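Local coordinates for protein extracellular ligand-binding receptor (Rhodopseudomonas palustris, PDB 4F06) that binds p-hydroxybenzoic acid and probably delivers such lignin-derived aromatic acids to an ABC transporter as its periplasmic solute-binding protein, at residues Ala31-Glu35 / Phe267-Leu271; Ala89-Gln93 / Lys112-Ile116; Val286-Asp290 / Trp320-Arg324. All coordinates share one frame; numbering follows the deposited sequence.

Contact 1: Ala31-Glu35 / Phe267-Leu271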
loop_
_atom_site.group_PDB
_atom_site.type_symbol
_atom_site.label_atom_id
_atom_site.label_comp_id
_atom_site.label_asym_id
_atom_site.label_seq_id
_atom_site.Cartn_x
_atom_site.Cartn_y
_atom_site.Cartn_z
ATOM N N ALA A 31 -14.670 10.165 0.370
ATOM C CA ALA A 31 -14.884 10.210 1.815
ATOM C C ALA A 31 -14.293 11.501 2.410
ATOM O O ALA A 31 -14.921 12.169 3.267
ATOM C CB ALA A 31 -14.292 8.981 2.512
ATOM N N TRP A 32 -13.087 11.861 1.967
ATOM C CA TRP A 32 -12.475 13.107 2.400
ATOM C C TRP A 32 -13.365 14.298 2.100
ATOM O O TRP A 32 -13.580 15.154 2.967
ATOM C CB TRP A 32 -11.068 13.247 1.735
ATOM C CG TRP A 32 -10.459 14.547 2.157
ATOM C CD1 TRP A 32 -10.511 15.754 1.460
ATOM C CD2 TRP A 32 -9.792 14.826 3.412
ATOM N NE1 TRP A 32 -9.872 16.739 2.194
ATOM C CE2 TRP A 32 -9.445 16.243 3.388
ATOM C CE3 TRP A 32 -9.454 14.050 4.523
ATOM C CZ2 TRP A 32 -8.825 16.867 4.470
ATOM C CZ3 TRP A 32 -8.839 14.695 5.605
ATOM C CH2 TRP A 32 -8.536 16.059 5.563
ATOM N N VAL A 33 -13.863 14.378 0.875
ATOM C CA VAL A 33 -14.730 15.479 0.453
ATOM C C VAL A 33 -16.059 15.435 1.189
ATOM O O VAL A 33 -16.628 16.484 1.532
ATOM C CB VAL A 33 -14.877 15.457 -1.100
ATOM C CG1 VAL A 33 -15.896 16.477 -1.548
ATOM C CG2 VAL A 33 -13.518 15.729 -1.750
ATOM N N ALA A 34 -16.577 14.248 1.469
ATOM C CA ALA A 34 -17.853 14.166 2.231
ATOM C C ALA A 34 -17.706 14.833 3.586
ATOM O O ALA A 34 -18.665 15.431 4.081
ATOM C CB ALA A 34 -18.290 12.711 2.387
ATOM N N GLU A 35 -16.524 14.719 4.203
ATOM C CA GLU A 35 -16.285 15.330 5.492
ATOM C C GLU A 35 -15.861 16.783 5.386
ATOM O O GLU A 35 -16.239 17.598 6.234
ATOM C CB GLU A 35 -15.232 14.499 6.249
ATOM C CG GLU A 35 -14.832 15.020 7.612
ATOM C CD GLU A 35 -15.908 14.926 8.649
ATOM O OE1 GLU A 35 -16.920 14.234 8.418
ATOM O OE2 GLU A 35 -15.767 15.530 9.740
ATOM N N PHE A 267 -14.273 7.166 9.391
ATOM C CA PHE A 267 -13.854 6.993 7.993
ATOM C C PHE A 267 -14.748 5.986 7.298
ATOM O O PHE A 267 -15.163 6.242 6.165
ATOM C CB PHE A 267 -12.406 6.474 8.021
ATOM C CG PHE A 267 -11.817 6.079 6.673
ATOM C CD1 PHE A 267 -11.763 6.996 5.597
ATOM C CD2 PHE A 267 -11.274 4.803 6.502
ATOM C CE1 PHE A 267 -11.195 6.640 4.386
ATOM C CE2 PHE A 267 -10.684 4.458 5.299
ATOM C CZ PHE A 267 -10.667 5.350 4.235
ATOM N N LEU A 268 -15.070 4.850 7.938
ATOM C CA LEU A 268 -15.946 3.874 7.294
ATOM C C LEU A 268 -17.328 4.479 7.052
ATOM O O LEU A 268 -17.943 4.249 5.994
ATOM C CB LEU A 268 -16.025 2.628 8.174
ATOM C CG LEU A 268 -14.698 1.843 8.299
ATOM C CD1 LEU A 268 -14.889 0.627 9.184
ATOM C CD2 LEU A 268 -14.067 1.441 6.959
ATOM N N ALA A 269 -17.842 5.257 8.004
ATOM C CA ALA A 269 -19.128 5.926 7.791
ATOM C C ALA A 269 -19.060 6.888 6.604
ATOM O O ALA A 269 -20.005 6.986 5.808
ATOM C CB ALA A 269 -19.537 6.650 9.073
ATOM N N LEU A 270 -17.948 7.620 6.487
ATOM C CA LEU A 270 -17.778 8.573 5.379
ATOM C C LEU A 270 -17.662 7.825 4.060
ATOM O O LEU A 270 -18.169 8.299 3.043
ATOM C CB LEU A 270 -16.554 9.455 5.609
ATOM C CG LEU A 270 -16.727 10.476 6.743
ATOM C CD1 LEU A 270 -15.365 11.042 7.184
ATOM C CD2 LEU A 270 -17.680 11.605 6.315
ATOM N N LEU A 271 -16.962 6.672 4.038
ATOM C CA LEU A 271 -16.916 5.871 2.807
ATOM C C LEU A 271 -18.311 5.472 2.369
ATOM O O LEU A 271 -18.660 5.570 1.195
ATOM C CB LEU A 271 -16.053 4.624 3.051
ATOM C CG LEU A 271 -14.565 4.904 3.073
ATOM C CD1 LEU A 271 -13.828 3.731 3.730
ATOM C CD2 LEU A 271 -14.031 5.117 1.665
#
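Ala31 and Leu270 meet where two helices of the periplasmic-binding-protein fold, 19-36 and 262-273, cross almost at a right angle (97°), their segment axes 8.8 Å apart. With only a methyl at Ala31 the backbones come close, the CA atoms of Ala31 and Leu270 lying 4.9 Å from each other. The Ala31 methyl sits against Leu270 CB and the start of Leu271, and Leu271 CD2 reaches back to touch Ala31 CB at 4.0 Å. Leu270 does most of the covering: its CG stands anti to the carbonyl carbon (chi1 -71°), which sends both methyls across to Glu35, while CD2 also meets the methyl of Ala34. Glu35 keeps CG anti to its own backbone N and then bends at chi2 (69°), folding the chain over the leucine; Leu270 CD1 packs on Glu35 CB at 3.6 Å. Cutting Leu270 back to an alanine is likely to leave a gap beside Ala34 and the aliphatic part of Glu35 without its support. Trp32, also on helix 19-36, points away from this interface and touches a bound p-hydroxybenzoic acid. At the outer margin the carboxylate oxygen Glu35 OE1 lies 3.5 Å from Leu270 CD2, a van der Waals contact.

Contact 2: Ala89-Gln93 / Lys112-Ile116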
loop_
_atom_site.group_PDB
_atom_site.type_symbol
_atom_site.label_atom_id
_atom_site.label_comp_id
_atom_site.label_asym_id
_atom_site.label_seq_id
_atom_site.Cartn_x
_atom_site.Cartn_y
_atom_site.Cartn_z
ATOM N N ALA A 89 8.056 10.035 -11.728
ATOM C CA ALA A 89 8.911 10.789 -10.788
ATOM C C ALA A 89 9.854 11.829 -11.435
ATOM O O ALA A 89 9.910 12.962 -10.948
ATOM C CB ALA A 89 9.704 9.807 -9.948
ATOM N N PRO A 90 10.593 11.460 -12.506
ATOM C CA PRO A 90 11.608 12.407 -13.038
ATOM C C PRO A 90 10.930 13.640 -13.696
ATOM O O PRO A 90 11.629 14.621 -13.953
ATOM C CB PRO A 90 12.500 11.555 -13.997
ATOM C CG PRO A 90 11.696 10.348 -14.261
ATOM C CD PRO A 90 10.702 10.134 -13.168
ATOM N N LEU A 91 9.607 13.657 -13.959
ATOM C CA LEU A 91 8.881 14.765 -14.641
ATOM C C LEU A 91 8.620 15.906 -13.680
ATOM O O LEU A 91 8.380 17.037 -14.092
ATOM C CB LEU A 91 7.458 14.279 -15.230
ATOM C CG LEU A 91 7.436 13.063 -16.114
ATOM C CD1 LEU A 91 6.002 12.789 -16.412
ATOM C CD2 LEU A 91 8.198 13.402 -17.384
ATOM N N LEU A 92 8.496 15.558 -12.408
ATOM C CA LEU A 92 7.759 16.412 -11.468
ATOM C C LEU A 92 8.440 17.737 -11.186
ATOM O O LEU A 92 7.768 18.775 -11.118
ATOM C CB LEU A 92 7.554 15.691 -10.130
ATOM C CG LEU A 92 6.824 14.339 -10.218
ATOM C CD1 LEU A 92 6.911 13.644 -8.870
ATOM C CD2 LEU A 92 5.377 14.543 -10.708
ATOM N N GLN A 93 9.773 17.716 -11.029
ATOM C CA GLN A 93 10.412 18.929 -10.593
ATOM C C GLN A 93 10.395 19.980 -11.713
ATOM O O GLN A 93 10.033 21.160 -11.490
ATOM C CB GLN A 93 11.818 18.646 -10.122
ATOM C CG GLN A 93 12.546 19.870 -9.574
ATOM C CD GLN A 93 13.907 19.523 -9.035
ATOM O OE1 GLN A 93 14.469 18.459 -9.298
ATOM N NE2 GLN A 93 14.470 20.461 -8.255
ATOM N N LYS A 112 13.488 9.752 -5.834
ATOM C CA LYS A 112 13.573 10.082 -7.264
ATOM C C LYS A 112 13.065 11.500 -7.594
ATOM O O LYS A 112 13.169 11.938 -8.744
ATOM C CB LYS A 112 12.736 9.075 -8.098
ATOM C CG LYS A 112 13.144 7.632 -7.877
ATOM C CD LYS A 112 14.598 7.371 -8.210
ATOM C CE LYS A 112 14.893 5.894 -8.009
ATOM N NZ LYS A 112 16.291 5.551 -8.356
ATOM N N SER A 113 12.545 12.218 -6.599
ATOM C CA SER A 113 12.158 13.603 -6.823
ATOM C C SER A 113 12.039 14.268 -5.481
ATOM O O SER A 113 11.511 13.650 -4.565
ATOM C CB SER A 113 10.769 13.682 -7.472
ATOM O OG SER A 113 10.355 15.032 -7.627
ATOM N N PRO A 114 12.374 15.560 -5.356
ATOM C CA PRO A 114 12.129 16.276 -4.104
ATOM C C PRO A 114 10.633 16.517 -3.858
ATOM O O PRO A 114 10.247 16.845 -2.745
ATOM C CB PRO A 114 12.833 17.636 -4.305
ATOM C CG PRO A 114 12.835 17.821 -5.807
ATOM C CD PRO A 114 13.081 16.406 -6.346
ATOM N N TYR A 115 9.799 16.318 -4.880
ATOM C CA TYR A 115 8.388 16.714 -4.795
ATOM C C TYR A 115 7.444 15.525 -4.652
ATOM O O TYR A 115 6.267 15.653 -4.926
ATOM C CB TYR A 115 7.988 17.573 -6.006
ATOM C CG TYR A 115 8.719 18.880 -6.167
ATOM C CD1 TYR A 115 9.336 19.554 -5.099
ATOM C CD2 TYR A 115 8.759 19.477 -7.424
ATOM C CE1 TYR A 115 9.996 20.768 -5.291
ATOM C CE2 TYR A 115 9.350 20.704 -7.606
ATOM C CZ TYR A 115 9.995 21.334 -6.554
ATOM O OH TYR A 115 10.569 22.573 -6.757
ATOM N N ILE A 116 7.952 14.390 -4.186
ATOM C CA ILE A 116 7.106 13.254 -3.895
ATOM C C ILE A 116 6.874 13.160 -2.368
ATOM O O ILE A 116 7.807 13.335 -1.558
ATOM C CB ILE A 116 7.795 11.940 -4.350
ATOM C CG1 ILE A 116 7.802 11.883 -5.853
ATOM C CG2 ILE A 116 7.063 10.721 -3.761
ATOM C CD1 ILE A 116 8.675 10.791 -6.416
HETATM O O HOH W 1 11.174 15.331 -10.254
HETATM O O HOH W 2 13.015 23.112 -8.437
#
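Leu92 CD1 rests on Ile116 CG1 at 3.6 Å, the two side chains crossing at about a right angle. Next to them the methyl of Ala89 touches both Ile116 CD1 and Lys112 CB, the latter 3.6 Å from Ala89 CB; the rest of the lysine leads off from the contact. At the other end Gln93 stretches out, CG anti to its backbone N (chi1 -177°), and lays its amide carbon CD against Pro114 CG at 3.8 Å. Gln93 CA and CG lie against the CD2-CE2 side of Tyr115, while Leu92 O lies in plane at that ring's edge.

Two waters join the segments. One receives the Gln93 backbone N-H, donates to Ala89 O and is hydrogen-bonded to Ser113 OG, 2.8 Å away; the other accepts from Gln93 NE2 and donates to Tyr115 OH. The serine hydroxyl is held in an ST turn: Ser113 OG stands anti to its own N (chi1 177°) and accepts from Tyr115 N at 3.1 Å, nearly straight at 166°. Ser113 also opens a type I beta turn, Ser113 to Ile116, leading into strand 116-118, an edge strand of the six-stranded sheet in this Rossmann-like lobe of the periplasmic binding protein.

Further out, Met99 of the neighbouring strand 99-101 packs on both Leu92 and Ile116 and is joined to Tyr115 by a backbone hydrogen bond. Tyr115 OH is also hydrogen-bonded to Asp309 OD1, and its ring touches Pro308 and Ile312 of helix 308-315.

Contact 3: Val286-Asp290 / Trp320-Arg324. With SO4 (sulfate ion), chain D.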
loop_
_atom_site.group_PDB
_atom_site.type_symbol
_atom_site.label_atom_id
_atom_site.label_comp_id
_atom_site.label_asym_id
_atom_site.label_seq_id
_atom_site.Cartn_x
_atom_site.Cartn_y
_atom_site.Cartn_z
ATOM N N VAL A 286 -7.518 4.424 2.355
ATOM C CA VAL A 286 -7.011 5.235 3.441
ATOM C C VAL A 286 -5.817 6.061 2.950
ATOM O O VAL A 286 -5.625 7.213 3.357
ATOM C CB VAL A 286 -6.719 4.412 4.701
ATOM C CG1 VAL A 286 -5.445 3.558 4.622
ATOM C CG2 VAL A 286 -6.621 5.374 5.922
ATOM N N ALA A 287 -5.012 5.484 2.054
ATOM C CA ALA A 287 -3.874 6.264 1.503
ATOM C C ALA A 287 -4.427 7.453 0.717
ATOM O O ALA A 287 -3.809 8.517 0.718
ATOM C CB ALA A 287 -3.020 5.383 0.619
ATOM N N ALA A 288 -5.557 7.260 0.040
ATOM C CA ALA A 288 -6.170 8.368 -0.718
ATOM C C ALA A 288 -6.792 9.424 0.194
ATOM O O ALA A 288 -6.671 10.621 -0.090
ATOM C CB ALA A 288 -7.186 7.815 -1.731
ATOM N N TYR A 289 -7.441 8.977 1.266
ATOM C CA TYR A 289 -8.036 9.907 2.226
ATOM C C TYR A 289 -6.929 10.787 2.841
ATOM O O TYR A 289 -7.058 12.023 2.891
ATOM C CB TYR A 289 -8.740 9.069 3.299
ATOM C CG TYR A 289 -9.547 9.857 4.322
ATOM C CD1 TYR A 289 -10.884 10.240 4.063
ATOM C CD2 TYR A 289 -8.981 10.237 5.535
ATOM C CE1 TYR A 289 -11.630 10.939 4.995
ATOM C CE2 TYR A 289 -9.731 10.940 6.476
ATOM C CZ TYR A 289 -11.041 11.315 6.200
ATOM O OH TYR A 289 -11.791 12.059 7.095
ATOM N N ASP A 290 -5.844 10.164 3.320
ATOM C CA ASP A 290 -4.719 10.899 3.884
ATOM C C ASP A 290 -3.983 11.722 2.808
ATOM O O ASP A 290 -3.442 12.805 3.107
ATOM C CB ASP A 290 -3.783 9.967 4.636
ATOM C CG ASP A 290 -4.409 9.497 5.946
ATOM O OD1 ASP A 290 -4.990 10.333 6.679
ATOM O OD2 ASP A 290 -4.305 8.300 6.241
ATOM N N TRP A 320 -0.664 13.622 12.452
ATOM C CA TRP A 320 -2.115 13.621 12.634
ATOM C C TRP A 320 -2.585 12.220 12.956
ATOM O O TRP A 320 -1.792 11.271 12.957
ATOM C CB TRP A 320 -2.842 14.227 11.403
ATOM C CG TRP A 320 -2.802 13.329 10.161
ATOM C CD1 TRP A 320 -3.810 12.490 9.691
ATOM C CD2 TRP A 320 -1.687 13.174 9.211
ATOM N NE1 TRP A 320 -3.424 11.880 8.513
ATOM C CE2 TRP A 320 -2.131 12.240 8.186
ATOM C CE3 TRP A 320 -0.372 13.701 9.124
ATOM C CZ2 TRP A 320 -1.304 11.864 7.135
ATOM C CZ3 TRP A 320 0.435 13.302 8.055
ATOM C CH2 TRP A 320 -0.029 12.401 7.085
ATOM N N VAL A 321 -3.866 12.084 13.289
ATOM C CA VAL A 321 -4.470 10.786 13.504
ATOM C C VAL A 321 -5.239 10.357 12.241
ATOM O O VAL A 321 -6.226 10.985 11.861
ATOM C CB VAL A 321 -5.396 10.725 14.740
ATOM C CG1 VAL A 321 -5.824 9.284 14.995
ATOM C CG2 VAL A 321 -4.718 11.331 15.986
ATOM N N SER A 322 -4.677 9.374 11.544
ATOM C CA SER A 322 -5.309 8.767 10.369
ATOM C C SER A 322 -6.348 7.742 10.825
ATOM O O SER A 322 -6.241 7.215 11.929
ATOM C CB SER A 322 -4.170 8.086 9.583
ATOM O OG SER A 322 -4.667 7.244 8.544
ATOM N N PRO A 323 -7.266 7.344 9.945
ATOM C CA PRO A 323 -8.099 6.171 10.249
ATOM C C PRO A 323 -7.244 4.949 10.602
ATOM O O PRO A 323 -7.692 4.075 11.349
ATOM C CB PRO A 323 -8.883 5.960 8.952
ATOM C CG PRO A 323 -9.026 7.371 8.422
ATOM C CD PRO A 323 -7.689 8.015 8.694
ATOM N N ARG A 324 -6.001 4.878 10.078
ATOM C CA ARG A 324 -5.153 3.692 10.353
ATOM C C ARG A 324 -4.455 3.693 11.705
ATOM O O ARG A 324 -3.905 2.651 12.116
ATOM C CB ARG A 324 -4.089 3.554 9.244
ATOM C CG ARG A 324 -2.892 4.519 9.426
ATOM C CD ARG A 324 -1.994 4.552 8.178
ATOM N NE ARG A 324 -2.570 5.436 7.160
ATOM C CZ ARG A 324 -2.041 5.574 5.928
ATOM N NH1 ARG A 324 -0.988 4.825 5.567
ATOM N NH2 ARG A 324 -2.630 6.427 5.061
HETATM S S SO4 D . -10.550 14.035 10.111
HETATM O O1 SO4 D . -10.527 13.772 8.676
HETATM O O2 SO4 D . -11.225 15.316 10.320
HETATM O O3 SO4 D . -11.251 12.951 10.806
HETATM O O4 SO4 D . -9.197 14.285 10.667
#
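Asp290, on helix 283-301, gathers three donors from the end of strand 319-322 and the turn after it. Trp320 NE1 gives a nearly straight bond (169°) to Asp290 OD1 at 2.9 Å; the carboxylate oxygen lies in the indole plane, yet the N-H approaches from above the carboxylate plane. Asp290 OD2 takes two more. Ser322 OG donates at 2.6 Å to the syn lone pair of Asp290 OD2, and Arg324 NH2 comes at 2.8 Å to the anti lone pair of the same OD2, making a salt bridge with the carboxylate and guanidinium planes 36° apart.

A second tier of polar bonds sets the donors. Ser322 OG accepts from Arg324 N, an ST turn, and from Arg324 NE at 3.1 Å in the guanidinium plane. The arginine reaches this position with its chain bent at chi3 (81°). Beyond the segments, Arg324 NH1 is hydrogen-bonded to Gln338 OE1 and NH2 to Thr119 O. Separately, Tyr289 OH donates to O1 of a sulfate at 2.7 Å, an ion probably from the crystallisation liquor and also hydrogen-bonded to His36 NE2.

Van der Waals packing closes the flank. Val286 CG1 lies over one face of the guanidinium, toward its rim, and Val286 CG2 is 3.8 Å from Pro323 CB. The proline also leans obliquely on the Tyr289 ring.

In this periplasmic-binding-protein fold the arrangement fixes the turn after the strand against the helix. A buried carboxylate compensated by a guanidinium and two further donors would be expected to stay ionised, with the shared serine hydroxyl tying aspartate and arginine into one network.

How the contacts relate
Contacts 1 and 3 are neighbours, their centres about 11 Å apart; contact 1 uses helix 262-273 and contact 3 the next helix, 283-301. They touch directly: Tyr289 of contact 3 fits among Trp32, Phe267 and Leu270 of contact 1, and Pro323 packs on Phe267. Contact 2 stands apart, with its nearest atoms about 18 Å from contact 1 and 12 Å from contact 3, at an edge strand of the six-stranded sheet. Their chemistry differs accordingly. Contact 3, nearest the centre of the chain, is buried and built on a salt bridge; contact 1 is partly buried and apolar, running out to exposed Glu35; contact 2 has a buried apolar side but joins its polar groups through water.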